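Local coordinates for capsid protein (Infectious hypodermal and hematopoietic necrosis virus, PDB 3N7X), which forms the 60-subunit icosahedral shell of a shrimp brevidensovirus from a beta-barrel subunit and binds calcium, at residues A[50-54]-A[81-85]; A[54-58]-A[175-179]; A[120-125]-A[203-207]; A[158-164]-A[321-327]. Residue numbers count along the deposited sequence, not the author numbering.

Contact 1 closes first: strand 45-59 meets the end of helix 80-83 after 26 intervening residues. Contact 2 starts from the same strand, shares R54 with contact 1, and spans 116 residues to reach the end of helix 171-176, so residues 81-85 fall inside its loop. Contact 3 opens within that loop, on strand 111-131, and closes beyond it at 203-207; contacts 2 and 3 therefore cross. Contact 4, from 158-164 to 321-327 near the C terminus, crosses both. Contacts 1 to 3 all involve the sheet holding strands 45-59 and 111-131. Contact 4 lies in the other large sheet, its centre about 27 Å from that of contact 3.

Contact 1 (A[50-54]-A[81-85]); sequences FQTRR and LYLYG
One face of a barrel sheet, of the jelly-roll kind used by parvovirus capsids, is here covered by the end of a short helix. Residues 50-54 are extended on strand 45-59, which pairs antiparallel with strand 281-296. L81, Y82 and L83 are helical; Y84 (phi/psi -118/163) is the first residue to leave the helix, and with G85 it begins strand 84-86. The segments touch at two places, and the closest CA pair, F50 to Y82, is 6.4 Å apart. Apolar packing occupies the F50 end. The F50 side chain (chi1 m) points toward 81-85 and presents a ring face to L83: L83 CD1 lies 3.9 Å from the ring centroid, 4° off its normal, a CH-pi contact. F50 CD1 also comes within 3.7 Å of Y82 O. Between the two places a single water bridges: water 1 donates to Y82 O at 2.9 Å and, weakly, to Q51 O at 3.4 Å. Polar bonding belongs to R54, whose nearly extended side chain (chi1 m, chi2 and chi3 t) crosses to the helix; F289 adds a cation-pi partner, while E191 of a neighbouring subunit packs on the arginine. The guanidinium meets the helix edge-on, forking onto a single carbonyl: R54 NH1 donates to L81 O at 3.0 Å and R54 NH2 to L81 O at 2.9 Å.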
# COMPACT_ATOMS: atom_id res chain seq x y z
N PHE A 50 71.28 -47.41 30.93
CA PHE A 50 71.78 -48.76 31.16
C PHE A 50 70.62 -49.72 30.99
O PHE A 50 69.52 -49.46 31.49
CB PHE A 50 72.34 -48.87 32.58
CG PHE A 50 73.60 -48.09 32.79
CD1 PHE A 50 74.85 -48.70 32.65
CD2 PHE A 50 73.55 -46.72 33.07
CE1 PHE A 50 76.02 -47.96 32.80
CE2 PHE A 50 74.71 -45.98 33.21
CZ PHE A 50 75.96 -46.60 33.08
N GLN A 51 70.86 -50.82 30.29
CA GLN A 51 69.81 -51.82 30.05
C GLN A 51 70.40 -53.21 30.08
O GLN A 51 71.52 -53.42 29.61
CB GLN A 51 69.16 -51.59 28.68
CG GLN A 51 68.59 -50.20 28.49
CD GLN A 51 68.28 -49.89 27.04
OE1 GLN A 51 69.12 -50.08 26.15
NE2 GLN A 51 67.07 -49.40 26.78
N THR A 52 69.66 -54.17 30.63
CA THR A 52 70.11 -55.55 30.68
C THR A 52 68.94 -56.49 30.96
O THR A 52 67.85 -56.05 31.32
CB THR A 52 71.20 -55.75 31.77
OG1 THR A 52 71.82 -57.03 31.58
CG2 THR A 52 70.59 -55.69 33.17
N ARG A 53 69.17 -57.80 30.79
CA ARG A 53 68.13 -58.79 31.04
C ARG A 53 68.72 -59.94 31.86
O ARG A 53 69.88 -60.30 31.67
CB ARG A 53 67.58 -59.34 29.72
CG ARG A 53 67.36 -58.29 28.63
CD ARG A 53 66.65 -58.93 27.44
NE ARG A 53 66.69 -58.12 26.23
CZ ARG A 53 67.71 -58.09 25.38
NH1 ARG A 53 68.78 -58.84 25.59
NH2 ARG A 53 67.64 -57.34 24.29
N ARG A 54 67.93 -60.52 32.76
CA ARG A 54 68.41 -61.60 33.61
C ARG A 54 67.35 -62.67 33.86
O ARG A 54 66.17 -62.46 33.60
CB ARG A 54 68.87 -61.03 34.95
CG ARG A 54 70.01 -60.06 34.79
CD ARG A 54 70.33 -59.29 36.04
NE ARG A 54 71.49 -58.43 35.78
CZ ARG A 54 71.86 -57.39 36.52
NH1 ARG A 54 71.17 -57.05 37.60
NH2 ARG A 54 72.92 -56.68 36.16
N LEU A 81 73.40 -52.91 40.75
CA LEU A 81 72.70 -53.89 39.94
C LEU A 81 72.55 -53.45 38.49
O LEU A 81 72.29 -54.28 37.62
CB LEU A 81 71.32 -54.18 40.52
CG LEU A 81 71.26 -54.82 41.91
CD1 LEU A 81 69.81 -55.06 42.28
CD2 LEU A 81 72.03 -56.14 41.92
N TYR A 82 72.72 -52.16 38.22
CA TYR A 82 72.57 -51.65 36.86
C TYR A 82 73.89 -51.33 36.17
O TYR A 82 74.01 -51.49 34.96
CB TYR A 82 71.71 -50.38 36.88
CG TYR A 82 70.38 -50.53 37.59
CD1 TYR A 82 69.22 -50.87 36.90
CD2 TYR A 82 70.29 -50.31 38.97
CE1 TYR A 82 67.99 -50.98 37.56
CE2 TYR A 82 69.07 -50.41 39.63
CZ TYR A 82 67.93 -50.75 38.93
OH TYR A 82 66.74 -50.83 39.60
N LEU A 83 74.88 -50.86 36.93
CA LEU A 83 76.17 -50.50 36.36
C LEU A 83 77.13 -51.67 36.19
O LEU A 83 78.17 -51.55 35.55
CB LEU A 83 76.83 -49.41 37.22
CG LEU A 83 76.41 -47.96 36.92
CD1 LEU A 83 74.90 -47.87 36.76
CD2 LEU A 83 76.89 -47.05 38.04
N TYR A 84 76.77 -52.81 36.78
CA TYR A 84 77.58 -54.02 36.68
C TYR A 84 76.80 -55.12 35.98
O TYR A 84 75.58 -55.05 35.88
CB TYR A 84 77.99 -54.52 38.06
CG TYR A 84 79.08 -53.72 38.71
CD1 TYR A 84 80.42 -54.06 38.54
CD2 TYR A 84 78.77 -52.60 39.50
CE1 TYR A 84 81.44 -53.31 39.13
CE2 TYR A 84 79.78 -51.85 40.10
CZ TYR A 84 81.11 -52.20 39.92
OH TYR A 84 82.10 -51.47 40.52
N GLY A 85 77.53 -56.12 35.50
CA GLY A 85 76.92 -57.26 34.84
C GLY A 85 77.74 -58.49 35.20
O GLY A 85 78.51 -58.46 36.16
O HOH W 1 73.08 -52.82 32.57

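Contact 2 (A[54-58]-A[175-179]); sequences RYFEF and IQNPQ. With CA (calcium ion), chain B.
A calcium site at a subunit interface joins strand 45-59 to the end of helix 171-176. Two main-chain carbonyls bind the ion, Y55 O to CA at 2.4 Å and Q176 O to CA at 2.4 Å; waters 3, 4 and 5 bind it at 2.4 Å each, and E191 of a neighbouring subunit also coordinates. E57 is second-shell: E57 OE1 accepts from water 3 and E57 OE2 from water 4, both at 2.7 Å. Residues 54-58 are extended, while N177 (-173/158) leaves the helix and sits nearest F56, CA to CA 5.5 Å. The N177 side chain (chi1 t) pairs with the strand backbone: E57 N donates to N177 OD1 at 2.9 Å, and N177 ND2 donates weakly to E57 O at 3.4 Å. Water 3 bonds N177 OD1 at 2.8 Å. P178 CD lies over the F56 ring, 3.4 Å from its centroid and 9° off the normal (CH-pi), and P178 CG is 4.0 Å from F58 CZ. I175 CG2 covers a face of the R54 guanidinium, 3.6 Å from R54 CZ. Two main-chain carbonyls, three waters and a neighbouring subunit's carboxylate thus make an oxygen-only site, characteristic of calcium, a hard cation.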
# COMPACT_ATOMS: atom_id res chain seq x y z
N ARG A 54 67.93 -60.52 32.76
CA ARG A 54 68.41 -61.60 33.61
C ARG A 54 67.35 -62.67 33.86
O ARG A 54 66.17 -62.46 33.60
CB ARG A 54 68.87 -61.03 34.95
CG ARG A 54 70.01 -60.06 34.79
CD ARG A 54 70.33 -59.29 36.04
NE ARG A 54 71.49 -58.43 35.78
CZ ARG A 54 71.86 -57.39 36.52
NH1 ARG A 54 71.17 -57.05 37.60
NH2 ARG A 54 72.92 -56.68 36.16
N TYR A 55 67.80 -63.83 34.36
CA TYR A 55 66.89 -64.92 34.70
C TYR A 55 66.92 -65.04 36.22
O TYR A 55 68.00 -65.06 36.82
CB TYR A 55 67.35 -66.27 34.15
CG TYR A 55 67.42 -66.43 32.65
CD1 TYR A 55 66.37 -66.03 31.83
CD2 TYR A 55 68.52 -67.05 32.06
CE1 TYR A 55 66.42 -66.25 30.45
CE2 TYR A 55 68.57 -67.28 30.69
CZ TYR A 55 67.52 -66.87 29.89
OH TYR A 55 67.59 -67.11 28.53
N PHE A 56 65.75 -65.14 36.83
CA PHE A 56 65.65 -65.31 38.27
C PHE A 56 64.84 -66.57 38.56
O PHE A 56 63.91 -66.90 37.81
CB PHE A 56 64.95 -64.12 38.94
CG PHE A 56 65.75 -62.84 38.92
CD1 PHE A 56 67.13 -62.85 38.77
CD2 PHE A 56 65.11 -61.62 39.13
CE1 PHE A 56 67.86 -61.66 38.82
CE2 PHE A 56 65.83 -60.42 39.18
CZ PHE A 56 67.21 -60.45 39.03
N GLU A 57 65.19 -67.27 39.63
CA GLU A 57 64.47 -68.47 40.03
C GLU A 57 64.06 -68.29 41.49
O GLU A 57 64.77 -67.65 42.26
CB GLU A 57 65.33 -69.73 39.89
CG GLU A 57 65.82 -70.02 38.49
CD GLU A 57 67.07 -69.24 38.14
OE1 GLU A 57 67.96 -69.13 39.01
OE2 GLU A 57 67.18 -68.75 36.99
N PHE A 58 62.93 -68.87 41.86
CA PHE A 58 62.44 -68.76 43.23
C PHE A 58 61.76 -70.03 43.70
O PHE A 58 61.20 -70.78 42.89
CB PHE A 58 61.38 -67.65 43.33
CG PHE A 58 61.87 -66.29 42.91
CD1 PHE A 58 62.67 -65.53 43.75
CD2 PHE A 58 61.50 -65.76 41.68
CE1 PHE A 58 63.09 -64.26 43.38
CE2 PHE A 58 61.91 -64.49 41.29
CZ PHE A 58 62.71 -63.74 42.15
N ILE A 175 73.57 -60.07 41.58
CA ILE A 175 73.33 -59.88 40.16
C ILE A 175 72.73 -61.17 39.60
O ILE A 175 71.85 -61.14 38.74
CB ILE A 175 74.63 -59.56 39.42
CG1 ILE A 175 75.14 -58.18 39.84
CG2 ILE A 175 74.40 -59.60 37.91
CD1 ILE A 175 76.40 -57.75 39.13
N GLN A 176 73.22 -62.30 40.09
CA GLN A 176 72.73 -63.59 39.64
C GLN A 176 71.27 -63.80 40.02
O GLN A 176 70.49 -64.37 39.24
CB GLN A 176 73.58 -64.71 40.24
CG GLN A 176 74.83 -65.05 39.44
CD GLN A 176 75.95 -65.64 40.31
OE1 GLN A 176 75.70 -66.41 41.24
NE2 GLN A 176 77.19 -65.28 39.99
N ASN A 177 70.89 -63.33 41.20
CA ASN A 177 69.53 -63.55 41.67
C ASN A 177 69.23 -62.79 42.96
O ASN A 177 70.14 -62.40 43.69
CB ASN A 177 69.35 -65.06 41.94
CG ASN A 177 67.90 -65.51 41.89
OD1 ASN A 177 67.38 -65.84 40.83
ND2 ASN A 177 67.25 -65.54 43.05
N PRO A 178 67.95 -62.54 43.23
CA PRO A 178 67.60 -61.84 44.47
C PRO A 178 68.01 -62.82 45.57
O PRO A 178 67.84 -64.03 45.43
CB PRO A 178 66.08 -61.70 44.36
CG PRO A 178 65.89 -61.50 42.88
CD PRO A 178 66.81 -62.54 42.28
N GLN A 179 68.55 -62.30 46.67
CA GLN A 179 69.01 -63.16 47.76
C GLN A 179 68.05 -63.21 48.95
O GLN A 179 67.25 -62.30 49.15
CB GLN A 179 70.39 -62.69 48.22
CG GLN A 179 71.44 -62.74 47.12
CD GLN A 179 71.60 -64.14 46.55
OE1 GLN A 179 71.86 -65.09 47.29
NE2 GLN A 179 71.45 -64.28 45.24
CA CA B . 70.33 -65.57 37.24
O HOH W 2 70.14 -58.94 39.54
O HOH W 3 69.35 -66.77 39.04
O HOH W 4 69.67 -67.78 36.52
O HOH W 5 70.96 -63.32 36.64

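Contact 3 (A[120-125]-A[203-207]); sequences MHSMVP and MRTGD
The turn linking strand 199-203 of one barrel sheet to strand 208-214 of the other packs against strand 111-131. The segments run in opposite directions: M123 CA is 5.0 Å from T205 CA, S122 CA is 6.0 Å from G206 CA and H121 CA is 6.0 Å from D207 CA. S122 has left-handed backbone angles (54/43), which kink the strand. M203, fully extended (chi1 to chi3 t), reaches across so that its CE lies 3.4 Å from M120 O and 3.9 Å from M120 CB. Returning the approach, M123 (chi1 and chi2 t) brings its CE to 3.5 Å from M203 CG. R204 starts a type II turn closed by D207 N to R204 O at 2.9 Å; R204 N in turn donates to D207 OD2 at 2.9 Å. The R204 CA-to-CB bond points away from the strand, and R204 NH1 hydrogen-bonds Q202. T205 CG2 fits 3.5 Å from both M123 O and P125 CD. G206 adopts 89/-19, and its N reaches water 8 at 3.0 Å, which donates to M123 O at 3.0 Å. Finally, D207 O takes 2.8 Å bonds from waters 6 and 7; these accept from S122 N at 2.9 Å and M123 N at 3.0 Å respectively. Direct hydrogen bonds between the segments are absent: methionine packing and three bridging waters hold the turn against the kinked strand.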
# COMPACT_ATOMS: atom_id res chain seq x y z
N MET A 120 59.44 -57.88 35.62
CA MET A 120 59.59 -59.33 35.61
C MET A 120 58.43 -59.86 34.79
O MET A 120 57.30 -59.38 34.93
CB MET A 120 59.54 -59.89 37.02
CG MET A 120 60.70 -59.43 37.90
SD MET A 120 60.74 -60.29 39.49
CE MET A 120 59.28 -59.61 40.31
N HIS A 121 58.70 -60.83 33.93
CA HIS A 121 57.66 -61.40 33.09
C HIS A 121 58.01 -62.81 32.66
O HIS A 121 59.03 -63.36 33.06
CB HIS A 121 57.44 -60.52 31.85
CG HIS A 121 58.63 -60.43 30.95
ND1 HIS A 121 59.62 -59.48 31.11
CD2 HIS A 121 58.99 -61.17 29.87
CE1 HIS A 121 60.54 -59.64 30.17
NE2 HIS A 121 60.18 -60.66 29.41
N SER A 122 57.14 -63.39 31.84
CA SER A 122 57.34 -64.72 31.29
C SER A 122 57.63 -65.80 32.32
O SER A 122 58.50 -66.64 32.12
CB SER A 122 58.50 -64.67 30.29
OG SER A 122 58.22 -63.75 29.25
N MET A 123 56.88 -65.80 33.41
CA MET A 123 57.08 -66.80 34.44
C MET A 123 56.87 -68.23 33.95
O MET A 123 55.95 -68.50 33.17
CB MET A 123 56.15 -66.57 35.62
CG MET A 123 56.24 -67.66 36.66
SD MET A 123 55.07 -67.43 37.98
CE MET A 123 55.76 -65.96 38.77
N VAL A 124 57.72 -69.14 34.41
CA VAL A 124 57.63 -70.55 34.06
C VAL A 124 57.61 -71.33 35.37
O VAL A 124 58.65 -71.48 36.03
CB VAL A 124 58.83 -71.01 33.22
CG1 VAL A 124 58.72 -72.51 32.95
CG2 VAL A 124 58.87 -70.24 31.91
N PRO A 125 56.44 -71.82 35.79
CA PRO A 125 56.28 -72.59 37.03
C PRO A 125 57.01 -73.94 36.99
O PRO A 125 56.99 -74.64 35.98
CB PRO A 125 54.76 -72.76 37.15
CG PRO A 125 54.23 -71.55 36.43
CD PRO A 125 55.12 -71.49 35.22
N MET A 203 52.04 -63.10 41.26
CA MET A 203 52.54 -63.08 39.90
C MET A 203 52.42 -64.48 39.35
O MET A 203 52.84 -65.45 39.99
CB MET A 203 54.00 -62.65 39.84
CG MET A 203 54.54 -62.67 38.41
SD MET A 203 56.28 -62.25 38.28
CE MET A 203 56.54 -62.27 36.47
N ARG A 204 51.81 -64.60 38.18
CA ARG A 204 51.66 -65.90 37.54
C ARG A 204 51.94 -65.80 36.06
O ARG A 204 52.24 -64.72 35.54
CB ARG A 204 50.26 -66.46 37.79
CG ARG A 204 49.18 -65.41 37.88
CD ARG A 204 47.78 -66.04 37.91
NE ARG A 204 47.48 -66.81 39.11
CZ ARG A 204 47.43 -66.31 40.34
NH1 ARG A 204 47.70 -65.03 40.53
NH2 ARG A 204 47.09 -67.08 41.37
N THR A 205 51.87 -66.93 35.37
CA THR A 205 52.12 -66.96 33.94
C THR A 205 51.34 -65.85 33.24
O THR A 205 50.16 -65.62 33.54
CB THR A 205 51.71 -68.32 33.35
OG1 THR A 205 50.36 -68.63 33.73
CG2 THR A 205 52.63 -69.42 33.87
N GLY A 206 52.00 -65.17 32.31
CA GLY A 206 51.35 -64.10 31.58
C GLY A 206 51.43 -62.72 32.21
O GLY A 206 51.24 -61.71 31.54
N ASP A 207 51.72 -62.66 33.51
CA ASP A 207 51.81 -61.37 34.19
C ASP A 207 53.10 -60.64 33.88
O ASP A 207 54.09 -61.24 33.48
CB ASP A 207 51.73 -61.53 35.71
CG ASP A 207 50.35 -61.91 36.20
OD1 ASP A 207 49.38 -61.83 35.41
OD2 ASP A 207 50.24 -62.28 37.39
O HOH W 6 54.64 -62.24 30.92
O HOH W 7 54.58 -63.98 34.06
O HOH W 8 54.40 -66.74 31.29

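Contact 4 (A[158-164]-A[321-327]); sequences LHNQLST and NKCYIMH
Strand 322-324, near the C terminus, pairs antiparallel with strand 161-164 at one edge of the seven-stranded sheet; the short axes come within 4.6 Å, at 154°. Before the strand, H159 O accepts a weak bond from H327 NE2 at 2.8 Å, while H159 CB packs 3.9 Å from I325 CD1. N160 O takes I325 N at 3.0 Å, and Q239 also bonds that carbonyl. Q161 faces Y324 in a non-hydrogen-bonded pair (CA-CA 4.8 Å). L162 and C323 form the hydrogen-bonded pair: L162 N to C323 O and C323 N to L162 O, both 2.9 Å. Their side chains share the face opposite Q161 and Y324, CB to CB 4.1 Å, and L162 CD1 meets I325 CD1 at 4.2 Å. S163 OG accepts from K322 NZ at 2.8 Å; water 9 links K322 NZ (3.1 Å) to Q161 NE2 (2.9 Å). T164 N finishes the ladder on N321 O at 3.0 Å. Regular backbone bonding thus fixes the register, with Q161, S163, K322 and the Y324 ring on one face and L162 and C323 on the other.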
# COMPACT_ATOMS: atom_id res chain seq x y z
N LEU A 158 56.97 -52.60 59.62
CA LEU A 158 57.37 -53.71 60.48
C LEU A 158 58.86 -53.69 60.81
O LEU A 158 59.25 -53.80 61.97
CB LEU A 158 57.04 -55.04 59.80
CG LEU A 158 55.58 -55.35 59.46
CD1 LEU A 158 55.51 -56.59 58.57
CD2 LEU A 158 54.80 -55.56 60.74
N HIS A 159 59.70 -53.54 59.78
CA HIS A 159 61.14 -53.59 59.96
C HIS A 159 61.95 -52.37 59.55
O HIS A 159 61.54 -51.59 58.68
CB HIS A 159 61.69 -54.78 59.17
CG HIS A 159 60.88 -56.03 59.32
ND1 HIS A 159 60.84 -56.77 60.49
CD2 HIS A 159 60.07 -56.68 58.45
CE1 HIS A 159 60.05 -57.81 60.33
NE2 HIS A 159 59.57 -57.78 59.10
N ASN A 160 63.12 -52.23 60.15
CA ASN A 160 64.04 -51.14 59.86
C ASN A 160 65.30 -51.70 59.19
O ASN A 160 65.73 -51.21 58.15
CB ASN A 160 64.44 -50.42 61.16
CG ASN A 160 63.28 -49.71 61.81
OD1 ASN A 160 63.18 -49.65 63.04
ND2 ASN A 160 62.38 -49.17 61.00
N GLN A 161 65.87 -52.73 59.80
CA GLN A 161 67.09 -53.34 59.28
C GLN A 161 67.08 -54.86 59.36
O GLN A 161 66.73 -55.44 60.39
CB GLN A 161 68.30 -52.80 60.04
CG GLN A 161 69.63 -53.28 59.51
CD GLN A 161 70.80 -52.88 60.40
OE1 GLN A 161 70.89 -51.74 60.86
NE2 GLN A 161 71.71 -53.82 60.64
N LEU A 162 67.47 -55.52 58.28
CA LEU A 162 67.50 -56.97 58.25
C LEU A 162 68.84 -57.46 57.73
O LEU A 162 69.60 -56.70 57.14
CB LEU A 162 66.38 -57.51 57.36
CG LEU A 162 64.97 -57.03 57.69
CD1 LEU A 162 64.02 -57.53 56.62
CD2 LEU A 162 64.54 -57.53 59.07
N SER A 163 69.12 -58.74 57.97
CA SER A 163 70.36 -59.36 57.51
C SER A 163 70.02 -60.44 56.51
O SER A 163 68.94 -61.03 56.56
CB SER A 163 71.13 -59.99 58.67
OG SER A 163 71.70 -59.01 59.51
N THR A 164 70.95 -60.69 55.59
CA THR A 164 70.76 -61.74 54.60
C THR A 164 70.88 -63.06 55.36
O THR A 164 71.52 -63.12 56.40
CB THR A 164 71.87 -61.67 53.54
OG1 THR A 164 73.12 -61.46 54.19
CG2 THR A 164 71.61 -60.53 52.58
N ASN A 321 75.34 -57.68 52.81
CA ASN A 321 74.60 -58.63 53.65
C ASN A 321 73.56 -57.98 54.53
O ASN A 321 73.09 -58.58 55.50
CB ASN A 321 75.56 -59.44 54.53
CG ASN A 321 76.38 -58.56 55.47
OD1 ASN A 321 76.08 -57.38 55.66
ND2 ASN A 321 77.41 -59.14 56.07
N LYS A 322 73.20 -56.74 54.20
CA LYS A 322 72.21 -56.01 54.97
C LYS A 322 71.08 -55.50 54.08
O LYS A 322 71.25 -55.33 52.87
CB LYS A 322 72.85 -54.82 55.69
CG LYS A 322 73.85 -55.19 56.74
CD LYS A 322 73.21 -55.92 57.90
CE LYS A 322 74.28 -56.37 58.88
NZ LYS A 322 73.72 -57.13 60.02
N CYS A 323 69.94 -55.25 54.70
CA CYS A 323 68.77 -54.76 54.00
C CYS A 323 68.15 -53.64 54.83
O CYS A 323 67.71 -53.87 55.95
CB CYS A 323 67.77 -55.90 53.81
SG CYS A 323 66.13 -55.39 53.27
N TYR A 324 68.14 -52.43 54.28
CA TYR A 324 67.58 -51.28 54.99
C TYR A 324 66.25 -50.87 54.38
O TYR A 324 66.16 -50.57 53.19
CB TYR A 324 68.55 -50.10 54.94
CG TYR A 324 69.82 -50.35 55.70
CD1 TYR A 324 69.91 -50.08 57.07
CD2 TYR A 324 70.94 -50.89 55.07
CE1 TYR A 324 71.07 -50.34 57.79
CE2 TYR A 324 72.11 -51.16 55.77
CZ TYR A 324 72.17 -50.88 57.13
OH TYR A 324 73.32 -51.17 57.84
N ILE A 325 65.21 -50.84 55.21
CA ILE A 325 63.89 -50.47 54.73
C ILE A 325 63.53 -49.06 55.19
O ILE A 325 63.63 -48.73 56.37
CB ILE A 325 62.83 -51.45 55.25
CG1 ILE A 325 63.21 -52.86 54.82
CG2 ILE A 325 61.46 -51.07 54.72
CD1 ILE A 325 62.33 -53.93 55.40
N MET A 326 63.10 -48.23 54.24
CA MET A 326 62.73 -46.85 54.53
C MET A 326 61.29 -46.70 55.03
O MET A 326 60.37 -47.33 54.51
CB MET A 326 62.90 -46.01 53.27
CG MET A 326 62.64 -44.53 53.48
SD MET A 326 62.47 -43.64 51.92
CE MET A 326 64.16 -43.54 51.37
N HIS A 327 61.09 -45.87 56.04
CA HIS A 327 59.76 -45.60 56.58
C HIS A 327 59.68 -44.14 56.98
O HIS A 327 60.33 -43.72 57.94
CB HIS A 327 59.47 -46.46 57.81
CG HIS A 327 59.35 -47.92 57.52
ND1 HIS A 327 58.45 -48.42 56.61
CD2 HIS A 327 60.01 -48.99 58.03
CE1 HIS A 327 58.56 -49.74 56.56
NE2 HIS A 327 59.50 -50.11 57.41
O HOH W 9 70.84 -56.55 61.11